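Local structure of AGR_L_2016p (2GVH) at residues V58-A63 / F129-I134. The protein probably hydrolyses acyl-CoA thioesters to free fatty acid and coenzyme A, as a double-hotdog acyl-CoA hydrolase. Residues are numbered along the deposited sequence; the frame is centred on the assembly and turned at random.
Sequences VAFIAA and FHMVAI
Ala63 N donates to Ala59 O at 3.0 Å, a bond between residues one helical turn apart, whose methyls both point to strand 129-133. Met131, a selenomethionine, meets this turn at three points. Its CG lies 3.8 Å from Ala63 CB, and its SE rests more loosely against Ala59 CB. Its terminal CE comes to 3.8 Å from Phe60 CA. The side chain, with CG anti to the carbonyl carbon (chi1 -46°), is bent at chi2 and again at chi3, and CE ends beside Phe60. CE also sits 4.0 Å from Phe60 CB and lies at the edge of the Phe60 ring, near its plane. This is the core of the first of two hotdog folds in the chain: helix 49-67 is the sausage and the five-stranded antiparallel sheet the bun. Here the axes of the short helix and strand segments pass 9.4 Å apart at 44°, with the methyls of Ala59 and Ala63 facing the strand. Phe129, two residues before Met131 and on the same side of the strand, offers CG to Ala59 CB at 4.1 Å. Val109 on strand 104-115 touches both Ala59 and Phe129, and Leu105 on that strand touches Ala63. The Phe60 ring, with CG anti to the backbone N (chi1 169°), also stacks edge-to-face with Phe178 of the second subunit. The intervening His130 instead hydrogen-bonds through NE2 to Glu77 OE2.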
ATOM      1  N   VAL B  58       2.510  -7.839 -15.029  1.00 61.01           N
ATOM      2  CA  VAL B  58       3.529  -8.748 -15.526  1.00 58.69           C
ATOM      3  C   VAL B  58       3.605  -8.681 -17.053  1.00 59.71           C
ATOM      4  O   VAL B  58       4.646  -8.960 -17.660  1.00 60.84           O
ATOM      5  CB  VAL B  58       3.302 -10.175 -15.009  1.00 59.31           C
ATOM      6  CG1 VAL B  58       1.848 -10.639 -15.272  1.00 55.31           C
ATOM      7  CG2 VAL B  58       4.330 -11.129 -15.571  1.00 58.36           C
ATOM      8  N   ALA B  59       2.503  -8.290 -17.670  1.00 58.54           N
ATOM      9  CA  ALA B  59       2.491  -8.019 -19.083  1.00 59.15           C
ATOM     10  C   ALA B  59       3.432  -6.881 -19.393  1.00 60.04           C
ATOM     11  O   ALA B  59       4.303  -6.996 -20.274  1.00 61.09           O
ATOM     12  CB  ALA B  59       1.129  -7.687 -19.524  1.00 60.78           C
ATOM     13  N   PHE B  60       3.240  -5.794 -18.654  1.00 59.69           N
ATOM     14  CA  PHE B  60       4.055  -4.608 -18.732  1.00 61.06           C
ATOM     15  C   PHE B  60       5.554  -4.926 -18.641  1.00 62.84           C
ATOM     16  O   PHE B  60       6.338  -4.604 -19.584  1.00 63.72           O
ATOM     17  CB  PHE B  60       3.621  -3.604 -17.664  1.00 62.20           C
ATOM     18  CG  PHE B  60       4.561  -2.456 -17.496  1.00 62.55           C
ATOM     19  CD1 PHE B  60       4.508  -1.368 -18.346  1.00 67.35           C
ATOM     20  CD2 PHE B  60       5.504  -2.459 -16.486  1.00 67.65           C
ATOM     21  CE1 PHE B  60       5.378  -0.297 -18.198  1.00 68.83           C
ATOM     22  CE2 PHE B  60       6.386  -1.388 -16.332  1.00 65.05           C
ATOM     23  CZ  PHE B  60       6.313  -0.306 -17.180  1.00 65.40           C
ATOM     24  N   ILE B  61       5.934  -5.587 -17.546  1.00 61.91           N
ATOM     25  CA  ILE B  61       7.320  -6.020 -17.338  1.00 58.47           C
ATOM     26  C   ILE B  61       7.827  -6.816 -18.559  1.00 60.21           C
ATOM     27  O   ILE B  61       8.924  -6.554 -19.062  1.00 60.92           O
ATOM     28  CB  ILE B  61       7.446  -6.864 -16.079  1.00 57.53           C
ATOM     29  CG1 ILE B  61       7.038  -6.054 -14.824  1.00 59.70           C
ATOM     30  CG2 ILE B  61       8.850  -7.415 -15.934  1.00 52.30           C
ATOM     31  CD1 ILE B  61       6.960  -6.903 -13.542  1.00 52.58           C
ATOM     32  N   ALA B  62       7.042  -7.786 -19.015  1.00 57.64           N
ATOM     33  CA  ALA B  62       7.472  -8.610 -20.140  1.00 56.99           C
ATOM     34  C   ALA B  62       7.818  -7.762 -21.353  1.00 57.99           C
ATOM     35  O   ALA B  62       8.934  -7.841 -21.869  1.00 59.44           O
ATOM     36  CB  ALA B  62       6.421  -9.631 -20.505  1.00 54.82           C
ATOM     37  N   ALA B  63       6.857  -6.950 -21.771  1.00 57.99           N
ATOM     38  CA  ALA B  63       7.006  -5.965 -22.816  1.00 57.83           C
ATOM     39  C   ALA B  63       8.253  -5.125 -22.669  1.00 58.85           C
ATOM     40  O   ALA B  63       9.011  -4.986 -23.620  1.00 60.52           O
ATOM     41  CB  ALA B  63       5.793  -5.076 -22.839  1.00 57.68           C
ATOM     42  N   PHE B 129      -2.880  -9.114 -23.847  1.00 64.27           N
ATOM     43  CA  PHE B 129      -2.652  -7.686 -23.688  1.00 63.75           C
ATOM     44  C   PHE B 129      -1.940  -7.094 -24.855  1.00 64.12           C
ATOM     45  O   PHE B 129      -0.971  -7.655 -25.348  1.00 66.84           O
ATOM     46  CB  PHE B 129      -1.859  -7.421 -22.431  1.00 65.50           C
ATOM     47  CG  PHE B 129      -2.647  -7.599 -21.193  1.00 64.23           C
ATOM     48  CD1 PHE B 129      -2.859  -8.868 -20.660  1.00 63.37           C
ATOM     49  CD2 PHE B 129      -3.168  -6.494 -20.534  1.00 70.03           C
ATOM     50  CE1 PHE B 129      -3.608  -9.035 -19.462  1.00 71.30           C
ATOM     51  CE2 PHE B 129      -3.930  -6.641 -19.331  1.00 69.13           C
ATOM     52  CZ  PHE B 129      -4.153  -7.908 -18.805  1.00 62.84           C
ATOM     53  N   HIS B 130      -2.426  -5.956 -25.317  1.00 63.27           N
ATOM     54  CA  HIS B 130      -1.772  -5.279 -26.412  1.00 62.21           C
ATOM     55  C   HIS B 130      -1.037  -4.071 -25.892  1.00 62.42           C
ATOM     56  O   HIS B 130      -1.654  -3.021 -25.606  1.00 62.04           O
ATOM     57  CB  HIS B 130      -2.777  -4.895 -27.492  1.00 62.06           C
ATOM     58  CG  HIS B 130      -3.505  -6.066 -28.078  1.00 65.90           C
ATOM     59  ND1 HIS B 130      -3.056  -6.736 -29.201  1.00 69.46           N
ATOM     60  CD2 HIS B 130      -4.644  -6.694 -27.692  1.00 68.68           C
ATOM     61  CE1 HIS B 130      -3.889  -7.721 -29.482  1.00 66.22           C
ATOM     62  NE2 HIS B 130      -4.858  -7.719 -28.580  1.00 69.07           N
HETATM   63  N   MSE B 131       0.279  -4.237 -25.716  1.00 62.20           N
HETATM   64  CA  MSE B 131       1.124  -3.131 -25.270  1.00 63.38           C
HETATM   65  C   MSE B 131       1.559  -2.361 -26.498  1.00 62.84           C
HETATM   66  O   MSE B 131       1.582  -2.908 -27.577  1.00 66.26           O
HETATM   67  CB  MSE B 131       2.344  -3.624 -24.513  1.00 62.96           C
HETATM   68  CG  MSE B 131       2.061  -4.696 -23.476  1.00 68.94           C
HETATM   69 SE   MSE B 131       0.671  -4.204 -22.223  1.00 75.54          SE
HETATM   70  CE  MSE B 131       1.633  -2.900 -21.114  1.00 65.39           C
ATOM     71  N   VAL B 132       1.844  -1.076 -26.318  1.00 62.37           N
ATOM     72  CA  VAL B 132       2.352  -0.202 -27.354  1.00 60.04           C
ATOM     73  C   VAL B 132       3.529   0.552 -26.760  1.00 61.31           C
ATOM     74  O   VAL B 132       3.497   0.963 -25.591  1.00 58.65           O
ATOM     75  CB  VAL B 132       1.283   0.800 -27.811  1.00 59.58           C
ATOM     76  CG1 VAL B 132       1.875   1.855 -28.745  1.00 57.66           C
ATOM     77  CG2 VAL B 132       0.139   0.090 -28.483  1.00 59.08           C
ATOM     78  N   ALA B 133       4.576   0.701 -27.571  1.00 63.42           N
ATOM     79  CA  ALA B 133       5.804   1.349 -27.142  1.00 63.76           C
ATOM     80  C   ALA B 133       5.646   2.838 -27.307  1.00 64.06           C
ATOM     81  O   ALA B 133       5.177   3.287 -28.342  1.00 64.72           O
ATOM     82  CB  ALA B 133       6.960   0.854 -27.994  1.00 62.45           C
ATOM     83  N   ILE B 134       6.020   3.609 -26.293  1.00 65.65           N
ATOM     84  CA  ILE B 134       6.124   5.068 -26.446  1.00 65.68           C
ATOM     85  C   ILE B 134       7.573   5.457 -26.198  1.00 65.13           C
ATOM     86  O   ILE B 134       7.943   5.809 -25.079  1.00 65.44           O
ATOM     87  CB  ILE B 134       5.217   5.853 -25.459  1.00 65.37           C
ATOM     88  CG1 ILE B 134       3.782   5.292 -25.433  1.00 62.80           C
ATOM     89  CG2 ILE B 134       5.271   7.352 -25.779  1.00 66.14           C
ATOM     90  CD1 ILE B 134       2.931   5.655 -26.598  1.00 68.26           C
TER